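Local coordinates for protein cytochrome P450 monooxygenase (Rhodococcus sp. ECU0066, PDB 6KBH) that probably acts as a self-sufficient cytochrome P450 monooxygenase, carrying heme, FMN and a [2Fe-2S] cluster in a single chain, at residues A[30-44]-A[64-77]. Numbering follows the deposited sequence.
Sequences SPTGCPVSPRAAAFD and EEPVFYSPELGYWV
R39 and E64 form the salt bridge of this contact, NH1 to OE2 at 2.8 Å. The hydrogen bond within it is weak, bent to 141° at the hydrogen. E64 sits at the edge of the guanidinium. The site lies in the P450 beta domain, where segment 30-44 packs on the antiparallel hairpin of strands 67-69 and 76-78, with 67-69 the outermost strand at one end of a mixed sheet. S37 caps the short helix 38-41 through a weak bond from R39 N to OG, and its CB rests beside OE1 of E65. D44 OD1 lies 4.2 Å from E72 OE2, like charges; D44 OD1 accepts from F46 N, and the salt bridge of E72 to R216 probably offsets some of the repulsion.

The apolar packing has two centres. At the first, P31 sets its CD over the centre of the Y69 ring, 3.3 Å from the centroid and 6° off the normal, a CH-pi contact. Y69 chi1 of -179° swings the ring away from its own backbone N, to where P31 CD covers its face. The same CD touches W76 CZ2 at 3.7 Å, while T32 OG1 meets the edge of the indole. V36 CG2 reaches the edge of the Y69 ring. Replacing Y69 by an alanine is likely to leave P31 CD without its aromatic face and to open a gap beside V36.

At the second centre, F68 points its edge at the face of F43 in a T-shaped pair, centroids 5.4 Å apart. A40 CB touches F68 CD2 at 3.5 Å, and A41 packs on P71. At the edge of the F43 ring, S70 OG lies 3.3 Å from CD2, and V77 CG2 touches CE2 at 3.8 Å.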
loop_
_atom_site.group_PDB
_atom_site.type_symbol
_atom_site.label_atom_id
_atom_site.label_comp_id
_atom_site.label_asym_id
_atom_site.label_seq_id
_atom_site.Cartn_x
_atom_site.Cartn_y
_atom_site.Cartn_z
ATOM N N SER A 30 6.409 31.489 -25.932
ATOM C CA SER A 30 5.803 30.176 -25.992
ATOM C C SER A 30 5.147 29.984 -27.357
ATOM O O SER A 30 4.954 30.946 -28.104
ATOM C CB SER A 30 4.777 30.019 -24.872
ATOM O OG SER A 30 3.537 30.595 -25.243
ATOM N N PRO A 31 4.800 28.745 -27.720
ATOM C CA PRO A 31 4.053 28.539 -28.973
ATOM C C PRO A 31 2.714 29.257 -29.008
ATOM O O PRO A 31 2.135 29.403 -30.091
ATOM C CB PRO A 31 3.877 27.016 -29.030
ATOM C CG PRO A 31 5.021 26.481 -28.237
ATOM C CD PRO A 31 5.230 27.468 -27.124
ATOM N N THR A 32 2.201 29.709 -27.864
ATOM C CA THR A 32 0.965 30.476 -27.808
ATOM C C THR A 32 1.196 31.978 -27.929
ATOM O O THR A 32 0.271 32.757 -27.675
ATOM C CB THR A 32 0.213 30.178 -26.506
ATOM O OG1 THR A 32 1.099 30.343 -25.392
ATOM C CG2 THR A 32 -0.333 28.755 -26.512
ATOM N N GLY A 33 2.401 32.404 -28.305
ATOM C CA GLY A 33 2.706 33.811 -28.426
ATOM C C GLY A 33 2.903 34.545 -27.117
ATOM O O GLY A 33 3.159 35.757 -27.140
ATOM N N CYS A 34 2.792 33.860 -25.979
ATOM C CA CYS A 34 3.023 34.508 -24.700
ATOM C C CYS A 34 4.519 34.586 -24.403
ATOM O O CYS A 34 5.287 33.717 -24.821
ATOM C CB CYS A 34 2.318 33.749 -23.580
ATOM S SG CYS A 34 0.516 33.818 -23.648
ATOM N N PRO A 35 4.958 35.623 -23.692
ATOM C CA PRO A 35 6.359 35.679 -23.263
ATOM C C PRO A 35 6.695 34.530 -22.323
ATOM O O PRO A 35 5.819 33.900 -21.730
ATOM C CB PRO A 35 6.460 37.033 -22.547
ATOM C CG PRO A 35 5.321 37.835 -23.087
ATOM C CD PRO A 35 4.223 36.850 -23.346
ATOM N N VAL A 36 7.990 34.266 -22.189
ATOM C CA VAL A 36 8.500 33.179 -21.363
ATOM C C VAL A 36 9.375 33.769 -20.266
ATOM O O VAL A 36 10.210 34.644 -20.524
ATOM C CB VAL A 36 9.282 32.150 -22.206
ATOM C CG1 VAL A 36 10.090 31.217 -21.315
ATOM C CG2 VAL A 36 8.333 31.365 -23.099
ATOM N N SER A 37 9.180 33.283 -19.043
ATOM C CA SER A 37 9.876 33.806 -17.880
ATOM C C SER A 37 11.369 33.486 -17.935
ATOM O O SER A 37 11.789 32.540 -18.607
ATOM C CB SER A 37 9.258 33.228 -16.606
ATOM O OG SER A 37 10.083 33.443 -15.473
ATOM N N PRO A 38 12.195 34.286 -17.251
ATOM C CA PRO A 38 13.610 33.906 -17.078
ATOM C C PRO A 38 13.800 32.514 -16.504
ATOM O O PRO A 38 14.512 31.689 -17.093
ATOM C CB PRO A 38 14.138 34.983 -16.122
ATOM C CG PRO A 38 13.261 36.159 -16.361
ATOM C CD PRO A 38 11.906 35.625 -16.707
ATOM N N ARG A 39 13.179 32.233 -15.353
ATOM C CA ARG A 39 13.334 30.925 -14.725
ATOM C C ARG A 39 12.805 29.813 -15.620
ATOM O O ARG A 39 13.363 28.710 -15.635
ATOM C CB ARG A 39 12.629 30.916 -13.368
ATOM C CG ARG A 39 13.219 31.908 -12.370
ATOM C CD ARG A 39 12.355 32.052 -11.122
ATOM N NE ARG A 39 11.077 32.692 -11.418
ATOM C CZ ARG A 39 10.152 32.968 -10.506
ATOM N NH1 ARG A 39 10.366 32.665 -9.232
ATOM N NH2 ARG A 39 9.013 33.545 -10.867
ATOM N N ALA A 40 11.745 30.092 -16.384
ATOM C CA ALA A 40 11.198 29.098 -17.300
ATOM C C ALA A 40 12.130 28.862 -18.483
ATOM O O ALA A 40 12.318 27.717 -18.914
ATOM C CB ALA A 40 9.820 29.541 -17.787
ATOM N N ALA A 41 12.713 29.934 -19.028
ATOM C CA ALA A 41 13.638 29.810 -20.148
ATOM C C ALA A 41 15.006 29.298 -19.721
ATOM O O ALA A 41 15.746 28.772 -20.559
ATOM C CB ALA A 41 13.787 31.154 -20.860
ATOM N N ALA A 42 15.356 29.441 -18.445
ATOM C CA ALA A 42 16.578 28.862 -17.908
ATOM C C ALA A 42 16.410 27.406 -17.498
ATOM O O ALA A 42 17.375 26.793 -17.030
ATOM C CB ALA A 42 17.065 29.682 -16.708
ATOM N N PHE A 43 15.214 26.843 -17.652
ATOM C CA PHE A 43 14.995 25.448 -17.303
ATOM C C PHE A 43 15.732 24.542 -18.279
ATOM O O PHE A 43 15.598 24.681 -19.500
ATOM C CB PHE A 43 13.500 25.129 -17.301
ATOM C CG PHE A 43 13.181 23.680 -17.018
ATOM C CD1 PHE A 43 13.357 23.148 -15.750
ATOM C CD2 PHE A 43 12.693 22.856 -18.019
ATOM C CE1 PHE A 43 13.062 21.822 -15.486
ATOM C CE2 PHE A 43 12.395 21.523 -17.761
ATOM C CZ PHE A 43 12.581 21.008 -16.494
ATOM N N ASP A 44 16.530 23.625 -17.736
ATOM C CA ASP A 44 17.174 22.577 -18.513
ATOM C C ASP A 44 17.088 21.260 -17.750
ATOM O O ASP A 44 17.611 21.154 -16.632
ATOM C CB ASP A 44 18.632 22.928 -18.811
ATOM C CG ASP A 44 19.288 21.942 -19.764
ATOM O OD1 ASP A 44 18.595 21.039 -20.271
ATOM O OD2 ASP A 44 20.503 22.067 -20.004
ATOM N N GLU A 64 5.584 29.884 -7.554
ATOM C CA GLU A 64 5.161 31.054 -8.306
ATOM C C GLU A 64 4.756 30.795 -9.750
ATOM O O GLU A 64 4.097 31.658 -10.340
ATOM C CB GLU A 64 6.265 32.124 -8.284
ATOM C CG GLU A 64 7.015 32.188 -6.963
ATOM C CD GLU A 64 8.189 33.138 -7.007
ATOM O OE1 GLU A 64 7.992 34.313 -7.378
ATOM O OE2 GLU A 64 9.312 32.704 -6.675
ATOM N N GLU A 65 5.103 29.649 -10.336
ATOM C CA GLU A 65 4.719 29.352 -11.717
ATOM C C GLU A 65 4.557 27.853 -11.890
ATOM O O GLU A 65 5.502 27.148 -12.267
ATOM C CB GLU A 65 5.732 29.906 -12.717
ATOM C CG GLU A 65 5.189 29.966 -14.132
ATOM C CD GLU A 65 6.127 30.656 -15.091
ATOM O OE1 GLU A 65 7.276 30.941 -14.692
ATOM O OE2 GLU A 65 5.713 30.914 -16.240
ATOM N N PRO A 66 3.349 27.330 -11.657
ATOM C CA PRO A 66 3.161 25.870 -11.659
ATOM C C PRO A 66 3.198 25.245 -13.044
ATOM O O PRO A 66 3.381 24.023 -13.148
ATOM C CB PRO A 66 1.783 25.704 -11.015
ATOM C CG PRO A 66 1.051 26.950 -11.424
ATOM C CD PRO A 66 2.079 28.055 -11.471
ATOM N N VAL A 67 3.019 26.032 -14.105
ATOM C CA VAL A 67 2.986 25.533 -15.477
ATOM C C VAL A 67 3.714 26.533 -16.363
ATOM O O VAL A 67 3.369 27.719 -16.378
ATOM C CB VAL A 67 1.545 25.326 -15.980
ATOM C CG1 VAL A 67 1.538 24.921 -17.449
ATOM C CG2 VAL A 67 0.831 24.291 -15.138
ATOM N N PHE A 68 4.712 26.063 -17.104
ATOM C CA PHE A 68 5.456 26.966 -17.967
ATOM C C PHE A 68 5.925 26.232 -19.212
ATOM O O PHE A 68 6.003 24.999 -19.248
ATOM C CB PHE A 68 6.650 27.599 -17.236
ATOM C CG PHE A 68 7.671 26.608 -16.733
ATOM C CD1 PHE A 68 7.556 26.054 -15.467
ATOM C CD2 PHE A 68 8.761 26.254 -17.514
ATOM C CE1 PHE A 68 8.500 25.158 -14.994
ATOM C CE2 PHE A 68 9.707 25.356 -17.047
ATOM C CZ PHE A 68 9.573 24.806 -15.782
ATOM N N TYR A 69 6.228 27.018 -20.242
ATOM C CA TYR A 69 6.853 26.503 -21.446
ATOM C C TYR A 69 8.367 26.564 -21.298
ATOM O O TYR A 69 8.916 27.553 -20.806
ATOM C CB TYR A 69 6.414 27.293 -22.678
ATOM C CG TYR A 69 7.036 26.773 -23.945
ATOM C CD1 TYR A 69 6.656 25.545 -24.468
ATOM C CD2 TYR A 69 8.021 27.495 -24.611
ATOM C CE1 TYR A 69 7.229 25.050 -25.624
ATOM C CE2 TYR A 69 8.600 27.009 -25.769
ATOM C CZ TYR A 69 8.198 25.786 -26.269
ATOM O OH TYR A 69 8.766 25.292 -27.419
ATOM N N SER A 70 9.034 25.494 -21.717
ATOM C CA SER A 70 10.481 25.394 -21.621
ATOM C C SER A 70 11.082 25.561 -23.007
ATOM O O SER A 70 10.710 24.808 -23.916
ATOM C CB SER A 70 10.884 24.049 -21.015
ATOM O OG SER A 70 12.277 23.822 -21.133
ATOM N N PRO A 71 11.938 26.559 -23.245
ATOM C CA PRO A 71 12.592 26.642 -24.564
ATOM C C PRO A 71 13.653 25.579 -24.799
ATOM O O PRO A 71 13.774 25.100 -25.933
ATOM C CB PRO A 71 13.185 28.056 -24.564
ATOM C CG PRO A 71 12.273 28.824 -23.666
ATOM C CD PRO A 71 11.916 27.863 -22.566
ATOM N N GLU A 72 14.423 25.193 -23.775
ATOM C CA GLU A 72 15.496 24.220 -23.973
ATOM C C GLU A 72 14.952 22.908 -24.528
ATOM O O GLU A 72 15.373 22.443 -25.593
ATOM C CB GLU A 72 16.254 23.986 -22.661
ATOM C CG GLU A 72 17.441 23.013 -22.766
ATOM C CD GLU A 72 18.548 23.478 -23.716
ATOM O OE1 GLU A 72 18.609 24.678 -24.052
ATOM O OE2 GLU A 72 19.373 22.635 -24.123
ATOM N N LEU A 73 14.014 22.300 -23.817
ATOM C CA LEU A 73 13.283 21.144 -24.308
ATOM C C LEU A 73 12.004 21.624 -24.997
ATOM O O LEU A 73 11.679 22.806 -24.983
ATOM C CB LEU A 73 13.014 20.186 -23.147
ATOM C CG LEU A 73 12.137 18.946 -23.258
ATOM C CD1 LEU A 73 12.884 17.743 -22.742
ATOM C CD2 LEU A 73 10.913 19.181 -22.425
ATOM N N GLY A 74 11.292 20.714 -25.643
ATOM C CA GLY A 74 10.150 21.167 -26.408
ATOM C C GLY A 74 8.806 21.147 -25.710
ATOM O O GLY A 74 7.784 21.331 -26.380
ATOM N N TYR A 75 8.760 20.944 -24.396
ATOM C CA TYR A 75 7.508 20.651 -23.714
ATOM C C TYR A 75 7.085 21.776 -22.783
ATOM O O TYR A 75 7.872 22.650 -22.409
ATOM C CB TYR A 75 7.596 19.365 -22.879
ATOM C CG TYR A 75 7.879 18.071 -23.617
ATOM C CD1 TYR A 75 8.364 18.058 -24.922
ATOM C CD2 TYR A 75 7.653 16.854 -22.996
ATOM C CE1 TYR A 75 8.619 16.867 -25.578
ATOM C CE2 TYR A 75 7.897 15.668 -23.643
ATOM C CZ TYR A 75 8.381 15.673 -24.932
ATOM O OH TYR A 75 8.622 14.478 -25.564
ATOM N N TRP A 76 5.816 21.716 -22.395
ATOM C CA TRP A 76 5.294 22.467 -21.266
ATOM C C TRP A 76 5.508 21.654 -19.996
ATOM O O TRP A 76 5.321 20.436 -19.991
ATOM C CB TRP A 76 3.808 22.762 -21.472
ATOM C CG TRP A 76 3.541 23.482 -22.756
ATOM C CD1 TRP A 76 3.621 22.967 -24.020
ATOM C CD2 TRP A 76 3.158 24.851 -22.904
ATOM N NE1 TRP A 76 3.313 23.934 -24.945
ATOM C CE2 TRP A 76 3.024 25.099 -24.286
ATOM C CE3 TRP A 76 2.918 25.893 -22.003
ATOM C CZ2 TRP A 76 2.658 26.346 -24.788
ATOM C CZ3 TRP A 76 2.554 27.131 -22.504
ATOM C CH2 TRP A 76 2.427 27.346 -23.884
ATOM N N VAL A 77 5.915 22.329 -18.924
ATOM C CA VAL A 77 6.308 21.678 -17.680
ATOM C C VAL A 77 5.210 21.888 -16.647
ATOM O O VAL A 77 4.721 23.011 -16.469
ATOM C CB VAL A 77 7.654 22.213 -17.164
ATOM C CG1 VAL A 77 8.121 21.411 -15.960
ATOM C CG2 VAL A 77 8.690 22.174 -18.266
#